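Local coordinates for 6-O-methylguanine DNA methyltransferase (Enterococcus faecalis, PDB 2B6C), which is of unknown function but belongs to the AlkD-like family of DNA alkylation repair enzymes and probably acts on alkylated DNA, at residues Q26-G31 with K66-Y71; Q58-Y63 with I76-Q81; A62-T67 with V98-W103. All blocks are in the same frame, centred on the assembly; numbering follows the deposited sequence.

Interaction 1: residues Q26-G31 with K66-Y71; sequences QFVFAG and KTEREY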
loop_
_atom_site.group_PDB
_atom_site.type_symbol
_atom_site.label_atom_id
_atom_site.label_comp_id
_atom_site.label_asym_id
_atom_site.label_seq_id
_atom_site.Cartn_x
_atom_site.Cartn_y
_atom_site.Cartn_z
ATOM N N GLN B 26 2.192 29.017 -18.844
ATOM C CA GLN B 26 1.385 28.287 -19.812
ATOM C C GLN B 26 0.261 27.473 -19.164
ATOM O O GLN B 26 -0.487 26.839 -19.861
ATOM C CB GLN B 26 2.275 27.385 -20.654
ATOM C CG GLN B 26 3.005 26.340 -19.848
ATOM C CD GLN B 26 4.060 25.665 -20.688
ATOM O OE1 GLN B 26 3.784 25.169 -21.796
ATOM N NE2 GLN B 26 5.269 25.636 -20.175
ATOM N N PHE B 27 0.176 27.504 -17.835
ATOM C CA PHE B 27 -0.909 26.872 -17.101
ATOM C C PHE B 27 -1.535 27.904 -16.225
ATOM O O PHE B 27 -0.859 28.843 -15.781
ATOM C CB PHE B 27 -0.409 25.722 -16.212
ATOM C CG PHE B 27 0.273 24.625 -16.977
ATOM C CD1 PHE B 27 1.659 24.497 -16.934
ATOM C CD2 PHE B 27 -0.480 23.713 -17.740
ATOM C CE1 PHE B 27 2.322 23.476 -17.668
ATOM C CE2 PHE B 27 0.161 22.706 -18.494
ATOM C CZ PHE B 27 1.577 22.603 -18.466
ATOM N N VAL B 28 -2.819 27.703 -15.929
ATOM C CA VAL B 28 -3.506 28.458 -14.886
ATOM C C VAL B 28 -3.282 27.702 -13.548
ATOM O O VAL B 28 -3.451 26.469 -13.486
ATOM C CB VAL B 28 -5.022 28.684 -15.247
ATOM C CG1 VAL B 28 -5.779 29.522 -14.171
ATOM C CG2 VAL B 28 -5.139 29.375 -16.593
ATOM N N PHE B 29 -2.889 28.426 -12.495
ATOM C CA PHE B 29 -2.749 27.838 -11.167
ATOM C C PHE B 29 -3.797 28.359 -10.197
ATOM O O PHE B 29 -4.265 29.514 -10.330
ATOM C CB PHE B 29 -1.346 28.110 -10.584
ATOM C CG PHE B 29 -0.300 27.134 -11.065
ATOM C CD1 PHE B 29 0.318 27.315 -12.300
ATOM C CD2 PHE B 29 0.033 26.015 -10.297
ATOM C CE1 PHE B 29 1.297 26.363 -12.774
ATOM C CE2 PHE B 29 0.993 25.081 -10.739
ATOM C CZ PHE B 29 1.636 25.277 -11.969
ATOM N N ALA B 30 -4.138 27.539 -9.208
ATOM C CA ALA B 30 -4.992 28.013 -8.126
ATOM C C ALA B 30 -4.103 28.727 -7.097
ATOM O O ALA B 30 -4.544 29.637 -6.435
ATOM C CB ALA B 30 -5.769 26.863 -7.482
ATOM N N GLY B 31 -2.850 28.294 -6.983
ATOM C CA GLY B 31 -1.934 28.833 -5.997
ATOM C C GLY B 31 -1.849 27.989 -4.740
ATOM O O GLY B 31 -1.808 28.527 -3.636
ATOM N N LYS B 66 -10.043 19.650 -15.356
ATOM C CA LYS B 66 -10.262 20.924 -14.677
ATOM C C LYS B 66 -9.157 21.919 -15.075
ATOM O O LYS B 66 -8.072 21.513 -15.474
ATOM C CB LYS B 66 -10.339 20.727 -13.147
ATOM C CG LYS B 66 -11.647 20.067 -12.685
ATOM C CD LYS B 66 -11.769 19.768 -11.172
ATOM C CE LYS B 66 -12.051 21.034 -10.329
ATOM N NZ LYS B 66 -13.352 21.803 -10.630
ATOM N N THR B 67 -9.434 23.215 -14.915
ATOM C CA THR B 67 -8.596 24.268 -15.439
ATOM C C THR B 67 -7.259 24.406 -14.765
ATOM O O THR B 67 -6.226 24.458 -15.430
ATOM C CB THR B 67 -9.346 25.624 -15.373
ATOM O OG1 THR B 67 -10.417 25.567 -16.306
ATOM C CG2 THR B 67 -8.409 26.798 -15.755
ATOM N N GLU B 68 -7.291 24.500 -13.441
ATOM C CA GLU B 68 -6.093 24.776 -12.686
ATOM C C GLU B 68 -5.174 23.569 -12.649
ATOM O O GLU B 68 -5.633 22.408 -12.538
ATOM C CB GLU B 68 -6.473 25.247 -11.291
ATOM C CG GLU B 68 -7.363 26.454 -11.318
ATOM C CD GLU B 68 -8.894 26.187 -11.531
ATOM O OE1 GLU B 68 -9.398 25.076 -11.867
ATOM O OE2 GLU B 68 -9.607 27.177 -11.389
ATOM N N ARG B 69 -3.887 23.861 -12.735
ATOM C CA ARG B 69 -2.827 22.860 -12.828
ATOM C C ARG B 69 -2.840 21.874 -11.628
ATOM O O ARG B 69 -2.615 20.703 -11.794
ATOM C CB ARG B 69 -1.489 23.602 -12.921
ATOM C CG ARG B 69 -0.290 22.759 -13.316
ATOM C CD ARG B 69 -0.623 21.758 -14.405
ATOM N NE ARG B 69 0.582 21.208 -15.046
ATOM C CZ ARG B 69 0.566 20.369 -16.079
ATOM N NH1 ARG B 69 -0.600 19.973 -16.582
ATOM N NH2 ARG B 69 1.718 19.928 -16.606
ATOM N N GLU B 70 -3.122 22.366 -10.429
ATOM C CA GLU B 70 -3.111 21.492 -9.232
ATOM C C GLU B 70 -4.129 20.316 -9.329
ATOM O O GLU B 70 -3.937 19.274 -8.716
ATOM C CB GLU B 70 -3.305 22.329 -7.969
ATOM C CG GLU B 70 -2.210 23.383 -7.762
ATOM C CD GLU B 70 -2.618 24.767 -8.237
ATOM O OE1 GLU B 70 -3.352 24.899 -9.240
ATOM O OE2 GLU B 70 -2.200 25.750 -7.604
ATOM N N TYR B 71 -5.183 20.486 -10.120
ATOM C CA TYR B 71 -6.123 19.402 -10.385
ATOM C C TYR B 71 -5.543 18.285 -11.233
ATOM O O TYR B 71 -5.956 17.132 -11.073
ATOM C CB TYR B 71 -7.398 19.935 -11.006
ATOM C CG TYR B 71 -8.164 20.826 -10.036
ATOM C CD1 TYR B 71 -8.706 20.303 -8.835
ATOM C CD2 TYR B 71 -8.353 22.174 -10.312
ATOM C CE1 TYR B 71 -9.422 21.111 -7.958
ATOM C CE2 TYR B 71 -9.043 22.998 -9.422
ATOM C CZ TYR B 71 -9.576 22.460 -8.254
ATOM O OH TYR B 71 -10.261 23.300 -7.400
HETATM O O HOH W 1 -3.923 25.354 -17.049
#
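Arg-69 meets Phe-27 and Phe-29 with different parts of its chain. Its guanidinium lies flat on one face of Phe-27, the planes 13° apart and CZ 3.6 Å from the ring centroid, a stacked cation-pi contact. Nearer the backbone, Arg-69 CB stands 3.6 Å from the Phe-29 ring centroid in a CH-pi contact over the face, while CG presses on the rim at CZ of Phe-29. Glu-70 brings its carboxylate back to the loop through a bend at chi2 (98°) and grips consecutive amides: OE1 accepts Ala-30 N at 2.8 Å through its syn lone pair in an almost straight bond (176°), and OE2 takes Gly-31 N at 2.7 Å, also from the syn side but somewhat out of the carboxylate plane. OE2 also lies at the edge of the Phe-29 ring, 3.5 Å from CD2. The backbones join where Arg-69 N donates to Val-28 O (2.7 Å), and water 1 bridges Val-28 N to Thr-67 O. At the outer end, Val-28 CB rests on Thr-67 CG2, 3.9 Å away.

A second shell fixes both charged groups: the guanidinium bonds to Lys-101 O through NH1 and forms a salt bridge with Asp-105 through NH2, while Glu-70 OE2 also receives Ile-32 N. Phe-29 packs on Ala-16, Met-19 and Ser-20 of helix 13-22. In this all-helical, AlkD-like fold, the contact thus fastens the irregular loop between helices 13-22 and 34-48 to the first turn of helix 69-81, with the start of helix 104-120 behind the arginine.

Interaction 2: residues Q58-Y63 with I76-Q81; sequences QEIEAY and IDLALQ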
loop_
_atom_site.group_PDB
_atom_site.type_symbol
_atom_site.label_atom_id
_atom_site.label_comp_id
_atom_site.label_asym_id
_atom_site.label_seq_id
_atom_site.Cartn_x
_atom_site.Cartn_y
_atom_site.Cartn_z
ATOM N N GLN B 58 -13.257 7.740 -14.072
ATOM C CA GLN B 58 -14.022 8.938 -14.356
ATOM C C GLN B 58 -13.587 10.133 -13.534
ATOM O O GLN B 58 -13.642 11.260 -14.002
ATOM C CB GLN B 58 -15.514 8.680 -14.141
ATOM C CG GLN B 58 -16.175 7.909 -15.289
ATOM C CD GLN B 58 -17.573 7.426 -14.907
ATOM O OE1 GLN B 58 -17.921 7.333 -13.712
ATOM N NE2 GLN B 58 -18.376 7.111 -15.908
ATOM N N GLU B 59 -13.216 9.891 -12.287
ATOM C CA GLU B 59 -12.761 10.955 -11.393
ATOM C C GLU B 59 -11.375 11.430 -11.825
ATOM O O GLU B 59 -11.090 12.620 -11.852
ATOM C CB GLU B 59 -12.741 10.465 -9.939
ATOM C CG GLU B 59 -14.124 10.217 -9.354
ATOM C CD GLU B 59 -14.724 11.465 -8.689
ATOM O OE1 GLU B 59 -14.012 12.471 -8.502
ATOM O OE2 GLU B 59 -15.912 11.424 -8.319
ATOM N N ILE B 60 -10.508 10.491 -12.188
ATOM C CA ILE B 60 -9.182 10.869 -12.666
ATOM C C ILE B 60 -9.351 11.766 -13.893
ATOM O O ILE B 60 -8.737 12.823 -13.993
ATOM C CB ILE B 60 -8.300 9.644 -12.985
ATOM C CG1 ILE B 60 -7.888 8.961 -11.681
ATOM C CG2 ILE B 60 -7.057 10.055 -13.797
ATOM C CD1 ILE B 60 -7.233 7.618 -11.852
ATOM N N GLU B 61 -10.198 11.330 -14.823
ATOM C CA GLU B 61 -10.463 12.100 -16.008
ATOM C C GLU B 61 -11.068 13.486 -15.682
ATOM O O GLU B 61 -10.600 14.484 -16.214
ATOM C CB GLU B 61 -11.318 11.283 -16.998
ATOM C CG GLU B 61 -11.892 12.087 -18.173
ATOM C CD GLU B 61 -10.832 12.552 -19.207
ATOM O OE1 GLU B 61 -9.654 12.085 -19.206
ATOM O OE2 GLU B 61 -11.196 13.387 -20.063
ATOM N N ALA B 62 -12.104 13.547 -14.848
ATOM C CA ALA B 62 -12.671 14.859 -14.454
ATOM C C ALA B 62 -11.669 15.828 -13.803
ATOM O O ALA B 62 -11.625 16.994 -14.192
ATOM C CB ALA B 62 -13.931 14.702 -13.592
ATOM N N TYR B 63 -10.830 15.362 -12.867
ATOM C CA TYR B 63 -9.788 16.238 -12.287
ATOM C C TYR B 63 -8.752 16.687 -13.331
ATOM O O TYR B 63 -8.281 17.828 -13.306
ATOM C CB TYR B 63 -9.096 15.580 -11.088
ATOM C CG TYR B 63 -9.936 15.635 -9.821
ATOM C CD1 TYR B 63 -10.024 16.806 -9.074
ATOM C CD2 TYR B 63 -10.636 14.519 -9.379
ATOM C CE1 TYR B 63 -10.818 16.872 -7.938
ATOM C CE2 TYR B 63 -11.420 14.562 -8.263
ATOM C CZ TYR B 63 -11.514 15.745 -7.532
ATOM O OH TYR B 63 -12.292 15.792 -6.399
ATOM N N ILE B 76 -3.202 12.717 -11.000
ATOM C CA ILE B 76 -2.065 11.773 -11.035
ATOM C C ILE B 76 -1.869 11.119 -9.657
ATOM O O ILE B 76 -1.523 9.930 -9.571
ATOM C CB ILE B 76 -0.755 12.436 -11.557
ATOM C CG1 ILE B 76 -1.026 13.033 -12.947
ATOM C CG2 ILE B 76 0.371 11.374 -11.627
ATOM C CD1 ILE B 76 0.069 13.964 -13.563
ATOM N N ASP B 77 -2.134 11.877 -8.583
ATOM C CA ASP B 77 -2.113 11.307 -7.218
ATOM C C ASP B 77 -3.190 10.226 -7.064
ATOM O O ASP B 77 -2.964 9.231 -6.411
ATOM C CB ASP B 77 -2.303 12.388 -6.126
ATOM C CG ASP B 77 -1.020 13.125 -5.787
ATOM O OD1 ASP B 77 0.095 12.680 -6.190
ATOM O OD2 ASP B 77 -1.127 14.175 -5.114
ATOM N N LEU B 78 -4.357 10.428 -7.668
ATOM C CA LEU B 78 -5.399 9.397 -7.633
ATOM C C LEU B 78 -4.936 8.083 -8.273
ATOM O O LEU B 78 -5.202 6.983 -7.751
ATOM C CB LEU B 78 -6.699 9.867 -8.308
ATOM C CG LEU B 78 -7.493 10.894 -7.502
ATOM C CD1 LEU B 78 -8.551 11.553 -8.388
ATOM C CD2 LEU B 78 -8.177 10.223 -6.311
ATOM N N ALA B 79 -4.239 8.217 -9.390
ATOM C CA ALA B 79 -3.685 7.097 -10.100
ATOM C C ALA B 79 -2.548 6.477 -9.298
ATOM O O ALA B 79 -2.502 5.263 -9.094
ATOM C CB ALA B 79 -3.210 7.543 -11.511
ATOM N N LEU B 80 -1.634 7.311 -8.821
ATOM C CA LEU B 80 -0.516 6.833 -8.012
ATOM C C LEU B 80 -0.956 6.069 -6.747
ATOM O O LEU B 80 -0.403 5.027 -6.416
ATOM C CB LEU B 80 0.342 8.012 -7.585
ATOM C CG LEU B 80 1.559 8.306 -8.428
ATOM C CD1 LEU B 80 1.910 9.776 -8.175
ATOM C CD2 LEU B 80 2.675 7.343 -7.941
ATOM N N GLN B 81 -1.931 6.622 -6.031
ATOM C CA GLN B 81 -2.469 5.991 -4.814
ATOM C C GLN B 81 -3.167 4.651 -5.051
ATOM O O GLN B 81 -3.238 3.827 -4.152
ATOM C CB GLN B 81 -3.446 6.945 -4.102
ATOM C CG GLN B 81 -2.787 8.156 -3.432
ATOM C CD GLN B 81 -1.433 7.873 -2.766
ATOM O OE1 GLN B 81 -0.365 8.120 -3.353
ATOM N NE2 GLN B 81 -1.471 7.376 -1.540
#
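Ile-60 and Leu-78 interlock where segments 58-63 and 76-81 run roughly antiparallel, their short axes 9.4 Å apart at closest and at an angle of 153°. Their side chains slide past each other in opposite directions, so each projects beyond the other toward the facing backbone: Ile-60 CG1 lies beside Leu-78 CB at 3.7 Å. With CD1 anti to CA (chi2 170°), Ile-60 reaches full length past Leu-78 and sets that methyl against the next residue, 3.9 Å from Ala-79 N and 4.0 Å from Ala-79 CB. Ala-79 N, CA and CB together form the shallow floor on which the isoleucine tip comes to rest. Leu-78 is likewise extended, CD1 anti to CA (chi2 166°), and this methyl is the bump in the reverse direction. Leu-78 CD1 enters the hollow bordered by Ile-60 and Tyr-63 and backed by the Glu-59 carbonyl, 4.4 Å from Glu-59 O. Tyr-63 walls this hollow with the CD2 side of its ring, which is 3.8 Å from Leu-78 CD1; the two side chains cross at about a right angle. No hydrogen bond links the two segments; the side-chain contacts across them are apolar packing.

Tyr-63 gives its ring to this seam, while its OH bonds to Leu-7 N in the N-terminal segment. Leu-78 also packs on Leu-45 and Ser-48 of helix 34-48, and Ala-79 touches Phe-113 of helix 104-120. The contact therefore lies inside the hairpin of helices 53-65 and 69-81, with helix 34-48 and helix 104-120 as further neighbours, in keeping with the antiparallel helix pairs that build the HEAT-like solenoids of AlkD relatives.

Interaction 3: residues A62-T67 with V98-W103; sequences AYYQKT and VPQKAW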
loop_
_atom_site.group_PDB
_atom_site.type_symbol
_atom_site.label_atom_id
_atom_site.label_comp_id
_atom_site.label_asym_id
_atom_site.label_seq_id
_atom_site.Cartn_x
_atom_site.Cartn_y
_atom_site.Cartn_z
ATOM N N ALA B 62 -12.104 13.547 -14.848
ATOM C CA ALA B 62 -12.671 14.859 -14.454
ATOM C C ALA B 62 -11.669 15.828 -13.803
ATOM O O ALA B 62 -11.625 16.994 -14.192
ATOM C CB ALA B 62 -13.931 14.702 -13.592
ATOM N N TYR B 63 -10.830 15.362 -12.867
ATOM C CA TYR B 63 -9.788 16.238 -12.287
ATOM C C TYR B 63 -8.752 16.687 -13.331
ATOM O O TYR B 63 -8.281 17.828 -13.306
ATOM C CB TYR B 63 -9.096 15.580 -11.088
ATOM C CG TYR B 63 -9.936 15.635 -9.821
ATOM C CD1 TYR B 63 -10.024 16.806 -9.074
ATOM C CD2 TYR B 63 -10.636 14.519 -9.379
ATOM C CE1 TYR B 63 -10.818 16.872 -7.938
ATOM C CE2 TYR B 63 -11.420 14.562 -8.263
ATOM C CZ TYR B 63 -11.514 15.745 -7.532
ATOM O OH TYR B 63 -12.292 15.792 -6.399
ATOM N N TYR B 64 -8.396 15.797 -14.260
ATOM C CA TYR B 64 -7.378 16.132 -15.252
ATOM C C TYR B 64 -7.888 17.224 -16.175
ATOM O O TYR B 64 -7.138 18.081 -16.612
ATOM C CB TYR B 64 -6.957 14.897 -16.062
ATOM C CG TYR B 64 -5.537 15.013 -16.587
ATOM C CD1 TYR B 64 -4.455 14.701 -15.766
ATOM C CD2 TYR B 64 -5.276 15.491 -17.877
ATOM C CE1 TYR B 64 -3.161 14.823 -16.225
ATOM C CE2 TYR B 64 -3.946 15.628 -18.366
ATOM C CZ TYR B 64 -2.908 15.278 -17.534
ATOM O OH TYR B 64 -1.589 15.400 -17.955
ATOM N N GLN B 65 -9.194 17.236 -16.423
ATOM C CA GLN B 65 -9.739 18.209 -17.353
ATOM C C GLN B 65 -10.153 19.546 -16.684
ATOM O O GLN B 65 -10.523 20.484 -17.376
ATOM C CB GLN B 65 -10.858 17.578 -18.199
ATOM C CG GLN B 65 -10.468 16.236 -18.933
ATOM C CD GLN B 65 -9.171 16.304 -19.815
ATOM O OE1 GLN B 65 -8.785 17.372 -20.329
ATOM N NE2 GLN B 65 -8.517 15.137 -20.007
ATOM N N LYS B 66 -10.043 19.650 -15.356
ATOM C CA LYS B 66 -10.262 20.924 -14.677
ATOM C C LYS B 66 -9.157 21.919 -15.075
ATOM O O LYS B 66 -8.072 21.513 -15.474
ATOM C CB LYS B 66 -10.339 20.727 -13.147
ATOM C CG LYS B 66 -11.647 20.067 -12.685
ATOM C CD LYS B 66 -11.769 19.768 -11.172
ATOM C CE LYS B 66 -12.051 21.034 -10.329
ATOM N NZ LYS B 66 -13.352 21.803 -10.630
ATOM N N THR B 67 -9.434 23.215 -14.915
ATOM C CA THR B 67 -8.596 24.268 -15.439
ATOM C C THR B 67 -7.259 24.406 -14.765
ATOM O O THR B 67 -6.226 24.458 -15.430
ATOM C CB THR B 67 -9.346 25.624 -15.373
ATOM O OG1 THR B 67 -10.417 25.567 -16.306
ATOM C CG2 THR B 67 -8.409 26.798 -15.755
ATOM N N VAL B 98 -0.175 11.217 -20.981
ATOM C CA VAL B 98 1.187 11.742 -20.905
ATOM C C VAL B 98 1.427 13.009 -21.790
ATOM O O VAL B 98 1.898 14.017 -21.285
ATOM C CB VAL B 98 2.248 10.614 -21.113
ATOM C CG1 VAL B 98 3.657 11.218 -21.251
ATOM C CG2 VAL B 98 2.185 9.603 -19.954
ATOM N N PRO B 99 1.023 12.971 -23.083
ATOM C CA PRO B 99 1.090 14.153 -23.932
ATOM C C PRO B 99 0.024 15.252 -23.652
ATOM O O PRO B 99 0.194 16.388 -24.143
ATOM C CB PRO B 99 0.864 13.600 -25.364
ATOM C CG PRO B 99 0.570 12.188 -25.257
ATOM C CD PRO B 99 0.505 11.788 -23.806
ATOM N N GLN B 100 -1.039 14.938 -22.899
ATOM C CA GLN B 100 -2.053 15.948 -22.555
ATOM C C GLN B 100 -1.627 16.889 -21.425
ATOM O O GLN B 100 -1.181 16.427 -20.351
ATOM C CB GLN B 100 -3.399 15.333 -22.176
ATOM C CG GLN B 100 -4.028 14.366 -23.152
ATOM C CD GLN B 100 -5.346 13.823 -22.563
ATOM O OE1 GLN B 100 -6.177 14.588 -22.062
ATOM N NE2 GLN B 100 -5.527 12.517 -22.604
ATOM N N LYS B 101 -1.776 18.205 -21.669
ATOM C CA LYS B 101 -1.389 19.254 -20.731
ATOM C C LYS B 101 0.067 18.992 -20.236
ATOM O O LYS B 101 0.352 19.059 -19.044
ATOM C CB LYS B 101 -2.370 19.334 -19.544
ATOM C CG LYS B 101 -3.841 19.278 -19.946
ATOM C CD LYS B 101 -4.730 19.598 -18.762
ATOM C CE LYS B 101 -6.139 20.012 -19.142
ATOM N NZ LYS B 101 -6.772 20.650 -17.955
ATOM N N ALA B 102 0.946 18.686 -21.171
ATOM C CA ALA B 102 2.264 18.165 -20.871
ATOM C C ALA B 102 3.299 19.239 -20.630
ATOM O O ALA B 102 3.448 20.188 -21.439
ATOM C CB ALA B 102 2.743 17.247 -22.000
ATOM N N TRP B 103 4.034 19.057 -19.533
ATOM C CA TRP B 103 5.224 19.850 -19.246
ATOM C C TRP B 103 6.007 18.962 -18.276
ATOM O O TRP B 103 5.501 17.912 -17.897
ATOM C CB TRP B 103 4.836 21.194 -18.607
ATOM C CG TRP B 103 5.950 22.210 -18.512
ATOM C CD1 TRP B 103 6.436 22.793 -17.375
ATOM C CD2 TRP B 103 6.691 22.780 -19.611
ATOM N NE1 TRP B 103 7.437 23.696 -17.697
ATOM C CE2 TRP B 103 7.592 23.722 -19.061
ATOM C CE3 TRP B 103 6.648 22.612 -21.008
ATOM C CZ2 TRP B 103 8.466 24.469 -19.851
ATOM C CZ3 TRP B 103 7.527 23.376 -21.800
ATOM C CH2 TRP B 103 8.424 24.276 -21.209
HETATM O O HOH W 2 -6.256 17.291 -21.998
HETATM O O HOH W 3 -4.942 22.602 -16.861
#
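The backbones of Tyr-64 and Lys-101 stay well apart, CA to CA 8.7 Å, and the gap between the last turn of helix 53-65 and the irregular segment 98-103 is spanned by side chains reaching from both sides. A chi1 of -153° sets Tyr-64 CG anti to the backbone N; at the far end of the ring, OH donates to Gln-100 O at 2.6 Å, tilted from the carbonyl plane, and this acceptor lies in the ring plane, at the edge. In return Lys-101, extended beyond CG, runs past Tyr-64 CE2 and gives NZ to Tyr-64 O at 2.9 Å, in the carbonyl plane. Water 3 continues the chain from Lys-101 NZ to Thr-67 O. Farther out, Gln-65 NE2 donates to Gln-100 OE1 at 3.2 Å, nearly straight (164°), with the two amides close to coplanar (18°); water 2 joins their two OE1 atoms. Gln-100 NE2 is engaged by Ala-96 O, which fixes the amide flip, and Tyr-64 OH has a second bond, to Trp-110 NE1.

Hydroxyl, ammonium and amide groups thus carry a surface contact built largely on hydrogen bonds, two of them to backbone carbonyls. The Lys-101 ammonium at Tyr-64 O, near the C-terminal end of helix 53-65, would probably be favoured by the helix dipole.

From the N terminus, interaction 1 comes first: residues 26-31 meet 66-71, closing a loop that contains helix 34-48 and helix 53-65. Interaction 2 starts within that loop at 58-63 and ends beyond it at 76-81, so the two cross; it closes the hairpin of helices 53-65 and 69-81. Interaction 3 leaves from overlapping residues, 62-67, and runs on to 98-103, enclosing helices 69-81 and 88-94. It begins where interaction 1 ends, sharing Lys-66 and Thr-67. Interactions 1 and 3 also adjoin in space: Phe-27 CE1 packs 3.5 Å from Trp-103 CB. Together the three tie the loop after helix 13-22, the hairpin of helices 53-65 and 69-81, and the loop before helix 104-120.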